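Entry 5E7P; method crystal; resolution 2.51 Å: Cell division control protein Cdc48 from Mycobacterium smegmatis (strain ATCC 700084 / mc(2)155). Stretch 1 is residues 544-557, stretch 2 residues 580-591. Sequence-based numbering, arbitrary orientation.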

# COMPACT_ATOMS: atom_id res chain seq x y z
N ARG A 544 2.72 -12.50 6.64
CA ARG A 544 2.14 -13.40 7.65
C ARG A 544 2.05 -12.72 9.01
O ARG A 544 2.35 -13.30 10.05
CB ARG A 544 2.95 -14.70 7.74
CG ARG A 544 2.21 -15.86 8.42
CD ARG A 544 2.97 -17.16 8.29
NE ARG A 544 3.04 -17.62 6.90
CZ ARG A 544 2.10 -18.36 6.31
NH1 ARG A 544 2.24 -18.73 5.05
NH2 ARG A 544 1.02 -18.72 6.99
N LEU A 545 1.62 -11.46 8.99
CA LEU A 545 1.62 -10.62 10.17
C LEU A 545 0.83 -9.36 9.84
O LEU A 545 1.28 -8.52 9.09
CB LEU A 545 3.06 -10.25 10.54
CG LEU A 545 3.25 -9.08 11.50
CD1 LEU A 545 2.65 -9.41 12.85
CD2 LEU A 545 4.71 -8.69 11.63
N SER A 546 -0.38 -9.25 10.39
CA SER A 546 -1.20 -8.07 10.12
C SER A 546 -0.68 -6.86 10.89
O SER A 546 -0.39 -6.95 12.08
CB SER A 546 -2.67 -8.35 10.44
OG SER A 546 -2.85 -8.76 11.78
N VAL A 547 -0.55 -5.74 10.19
CA VAL A 547 -0.02 -4.52 10.79
C VAL A 547 -1.12 -3.50 11.04
O VAL A 547 -1.93 -3.22 10.16
CB VAL A 547 1.09 -3.90 9.91
CG1 VAL A 547 1.62 -2.61 10.54
CG2 VAL A 547 2.21 -4.90 9.69
N HIS A 548 -1.13 -2.94 12.24
CA HIS A 548 -2.14 -1.97 12.64
C HIS A 548 -1.42 -0.78 13.26
O HIS A 548 -1.01 -0.83 14.42
CB HIS A 548 -3.11 -2.61 13.63
CG HIS A 548 -3.57 -3.98 13.22
ND1 HIS A 548 -4.69 -4.19 12.45
CD2 HIS A 548 -3.04 -5.20 13.46
CE1 HIS A 548 -4.84 -5.49 12.25
NE2 HIS A 548 -3.85 -6.12 12.85
N ALA A 549 -1.27 0.29 12.48
CA ALA A 549 -0.40 1.40 12.85
C ALA A 549 -1.12 2.74 12.88
O ALA A 549 -1.94 3.03 12.00
CB ALA A 549 0.78 1.46 11.92
N VAL A 550 -0.80 3.56 13.88
CA VAL A 550 -1.32 4.92 13.96
C VAL A 550 -0.21 5.91 14.32
O VAL A 550 0.76 5.56 14.98
CB VAL A 550 -2.47 5.05 14.99
CG1 VAL A 550 -3.61 4.11 14.64
CG2 VAL A 550 -1.96 4.80 16.40
N LYS A 551 -0.37 7.15 13.87
CA LYS A 551 0.47 8.25 14.33
C LYS A 551 -0.25 8.98 15.45
O LYS A 551 -1.39 9.41 15.28
CB LYS A 551 0.78 9.23 13.19
CG LYS A 551 1.93 8.82 12.30
CD LYS A 551 2.45 10.00 11.48
CE LYS A 551 3.57 10.75 12.21
NZ LYS A 551 3.13 11.37 13.50
N GLY A 552 0.42 9.13 16.59
CA GLY A 552 -0.16 9.74 17.77
C GLY A 552 -0.88 11.05 17.53
O GLY A 552 -1.97 11.27 18.07
N SER A 553 -0.29 11.91 16.71
CA SER A 553 -0.88 13.21 16.40
C SER A 553 -2.20 13.08 15.65
O SER A 553 -3.19 13.71 16.02
CB SER A 553 0.10 14.05 15.58
OG SER A 553 1.28 14.32 16.30
N GLU A 554 -2.20 12.27 14.59
CA GLU A 554 -3.35 12.16 13.69
C GLU A 554 -4.58 11.59 14.38
O GLU A 554 -5.69 12.09 14.18
CB GLU A 554 -2.99 11.33 12.47
CG GLU A 554 -1.75 11.81 11.74
CD GLU A 554 -1.58 11.18 10.38
OE1 GLU A 554 -2.50 10.43 9.96
OE2 GLU A 554 -0.55 11.42 9.73
N LEU A 555 -4.39 10.55 15.18
CA LEU A 555 -5.50 9.94 15.90
C LEU A 555 -6.13 10.92 16.89
O LEU A 555 -7.35 10.93 17.09
CB LEU A 555 -5.03 8.67 16.63
CG LEU A 555 -6.04 7.90 17.47
CD1 LEU A 555 -5.86 6.40 17.28
CD2 LEU A 555 -5.90 8.25 18.95
N MET A 556 -5.30 11.77 17.48
CA MET A 556 -5.76 12.71 18.50
C MET A 556 -6.34 13.99 17.91
O MET A 556 -7.40 14.45 18.34
CB MET A 556 -4.61 13.05 19.46
CG MET A 556 -4.16 11.88 20.33
SD MET A 556 -5.30 11.48 21.66
CE MET A 556 -5.04 12.87 22.76
N ASP A 557 -5.66 14.55 16.92
CA ASP A 557 -6.00 15.88 16.43
C ASP A 557 -6.74 15.91 15.09
O ASP A 557 -7.63 16.74 14.89
CB ASP A 557 -4.73 16.74 16.34
CG ASP A 557 -3.96 16.78 17.64
OD1 ASP A 557 -4.59 16.71 18.72
OD2 ASP A 557 -2.71 16.88 17.59
N SER A 580 -0.52 -10.21 15.03
CA SER A 580 -0.62 -8.78 14.75
C SER A 580 0.50 -7.96 15.39
O SER A 580 0.94 -8.25 16.50
CB SER A 580 -1.97 -8.23 15.24
OG SER A 580 -3.06 -8.89 14.60
N LEU A 581 0.93 -6.93 14.67
CA LEU A 581 1.81 -5.92 15.22
C LEU A 581 1.03 -4.62 15.38
O LEU A 581 0.36 -4.17 14.45
CB LEU A 581 3.01 -5.68 14.30
CG LEU A 581 3.90 -4.48 14.64
CD1 LEU A 581 4.51 -4.65 16.02
CD2 LEU A 581 4.99 -4.30 13.60
N VAL A 582 1.10 -4.05 16.57
CA VAL A 582 0.45 -2.77 16.85
C VAL A 582 1.51 -1.68 16.93
O VAL A 582 2.27 -1.61 17.90
CB VAL A 582 -0.35 -2.81 18.16
CG1 VAL A 582 -1.02 -1.46 18.41
CG2 VAL A 582 -1.38 -3.91 18.10
N PHE A 583 1.57 -0.84 15.91
CA PHE A 583 2.57 0.22 15.85
C PHE A 583 1.98 1.56 16.27
O PHE A 583 1.17 2.15 15.55
CB PHE A 583 3.16 0.31 14.44
CG PHE A 583 4.29 1.30 14.31
CD1 PHE A 583 5.03 1.68 15.42
CD2 PHE A 583 4.60 1.85 13.08
CE1 PHE A 583 6.06 2.59 15.30
CE2 PHE A 583 5.64 2.76 12.95
CZ PHE A 583 6.37 3.13 14.07
N LEU A 584 2.39 2.03 17.44
CA LEU A 584 1.99 3.34 17.94
C LEU A 584 3.12 4.34 17.74
O LEU A 584 3.90 4.61 18.66
CB LEU A 584 1.62 3.26 19.42
CG LEU A 584 0.54 2.24 19.80
CD1 LEU A 584 0.36 2.17 21.31
CD2 LEU A 584 -0.78 2.57 19.13
N ASP A 585 3.23 4.89 16.54
CA ASP A 585 4.25 5.88 16.25
C ASP A 585 3.89 7.21 16.90
O ASP A 585 2.71 7.50 17.09
CB ASP A 585 4.43 6.07 14.74
CG ASP A 585 5.71 6.80 14.40
OD1 ASP A 585 6.60 6.88 15.27
OD2 ASP A 585 5.83 7.30 13.26
N GLU A 586 4.91 7.99 17.24
CA GLU A 586 4.74 9.24 17.99
C GLU A 586 3.87 9.01 19.22
O GLU A 586 2.88 9.70 19.45
CB GLU A 586 4.15 10.33 17.10
CG GLU A 586 4.48 11.74 17.56
CD GLU A 586 3.89 12.81 16.66
OE1 GLU A 586 4.07 14.01 16.97
OE2 GLU A 586 3.24 12.45 15.65
N ILE A 587 4.27 8.01 20.01
CA ILE A 587 3.53 7.58 21.19
C ILE A 587 3.46 8.68 22.26
O ILE A 587 2.59 8.64 23.14
CB ILE A 587 4.15 6.27 21.77
CG1 ILE A 587 3.31 5.70 22.92
CG2 ILE A 587 5.59 6.49 22.19
CD1 ILE A 587 1.93 5.25 22.51
N ASP A 588 4.35 9.66 22.18
CA ASP A 588 4.34 10.77 23.13
C ASP A 588 3.13 11.68 22.95
O ASP A 588 2.62 12.26 23.91
CB ASP A 588 5.64 11.58 23.04
CG ASP A 588 5.92 12.08 21.63
OD1 ASP A 588 5.92 11.25 20.69
OD2 ASP A 588 6.12 13.30 21.47
N ALA A 589 2.66 11.80 21.71
CA ALA A 589 1.48 12.61 21.43
C ALA A 589 0.22 11.85 21.83
O ALA A 589 -0.75 12.44 22.30
CB ALA A 589 1.43 13.00 19.96
N LEU A 590 0.24 10.54 21.63
CA LEU A 590 -0.90 9.69 21.95
C LEU A 590 -1.09 9.59 23.46
O LEU A 590 -2.22 9.53 23.94
CB LEU A 590 -0.70 8.30 21.34
CG LEU A 590 -1.94 7.54 20.85
CD1 LEU A 590 -1.53 6.44 19.89
CD2 LEU A 590 -2.74 6.97 22.01
N ALA A 591 0.02 9.59 24.20
CA ALA A 591 -0.04 9.49 25.65
C ALA A 591 1.00 10.38 26.34
O ALA A 591 2.00 9.89 26.85
CB ALA A 591 0.13 8.04 26.10

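Two strands, one ending at Lys551 and the other running 580-585, lie side by side in parallel, their directions differing by 12°, and each then gives way to a helix; backbone hydrogen bonds run along the strands, and side chains add to them on both faces. Just ahead of Ser546, Leu545 already reaches across, its CD1 lying 4.0 Å from Leu581 CB.

The ladder opens at Ser546, whose O accepts from Leu581 N at 2.9 Å. His548 and Val550 each use both N and O, while Ser546 at the start gives its O alone and Gly552 at the end its N alone. Val547, in between, pairs with Leu581 without a backbone hydrogen bond to it. His548 N donates to Leu581 O (2.9 Å), and His548 O receives Phe583 N (3.0 Å). The imidazole shares its side of the sheet with Ser546 and Ser580 and gathers the polar groups there. Its NE2 donates to Ser546 OG at 3.0 Å and, weakly, to Ser580 OG at 3.4 Å, with Ser580 OG at the ring edge; the two hydroxyls, Ser546 OG and Ser580 OG, are 2.8 Å apart.

Ala549 faces the other way, with Val547, Leu581 and Phe583. Ala549 CA is 3.2 Å from Phe583 O in a CA-H...O contact, and its CB packs 3.7 Å from Phe583 CB, while the Phe583 ring leads away from stretch 1. Val550 resumes the ladder, its N donating to Phe583 O (2.9 Å) and its O accepting from Asp585 N (3.0 Å). On the face of His548, but farther along, the chemistry turns apolar: Val550 CG2 meets Leu584 CD2 at 3.7 Å and Leu590 CD1 at 3.9 Å, so one methyl touches both the strand and the helix of stretch 2.

Lys551 closes the strand and occupies the N-cap position of the following helix. Its long side chain forms a salt bridge, NZ to Glu586 OE2, at a very short 2.4 Å.

Gly552 makes the last ladder bond, N to Asp585 O at 2.9 Å, as the chain turns helical. Here the absence of a side chain matters: an ideal CB would sit 2.1 Å from Glu586 O and 3.0 Å from Leu590 N, both clashes. The bare CA instead approaches Glu586 O at 3.5 Å and Leu590 CB at 3.9 Å.

Ser553 OG donates to the same Glu586 OE2 at 2.8 Å, tying the start of one helix to the residue just before the other. Beyond Ser553 the contacts are longer, with Leu555 CD2 4.4 Å from Leu590 CG and Met556 CG 4.0 Å from Ala589 O.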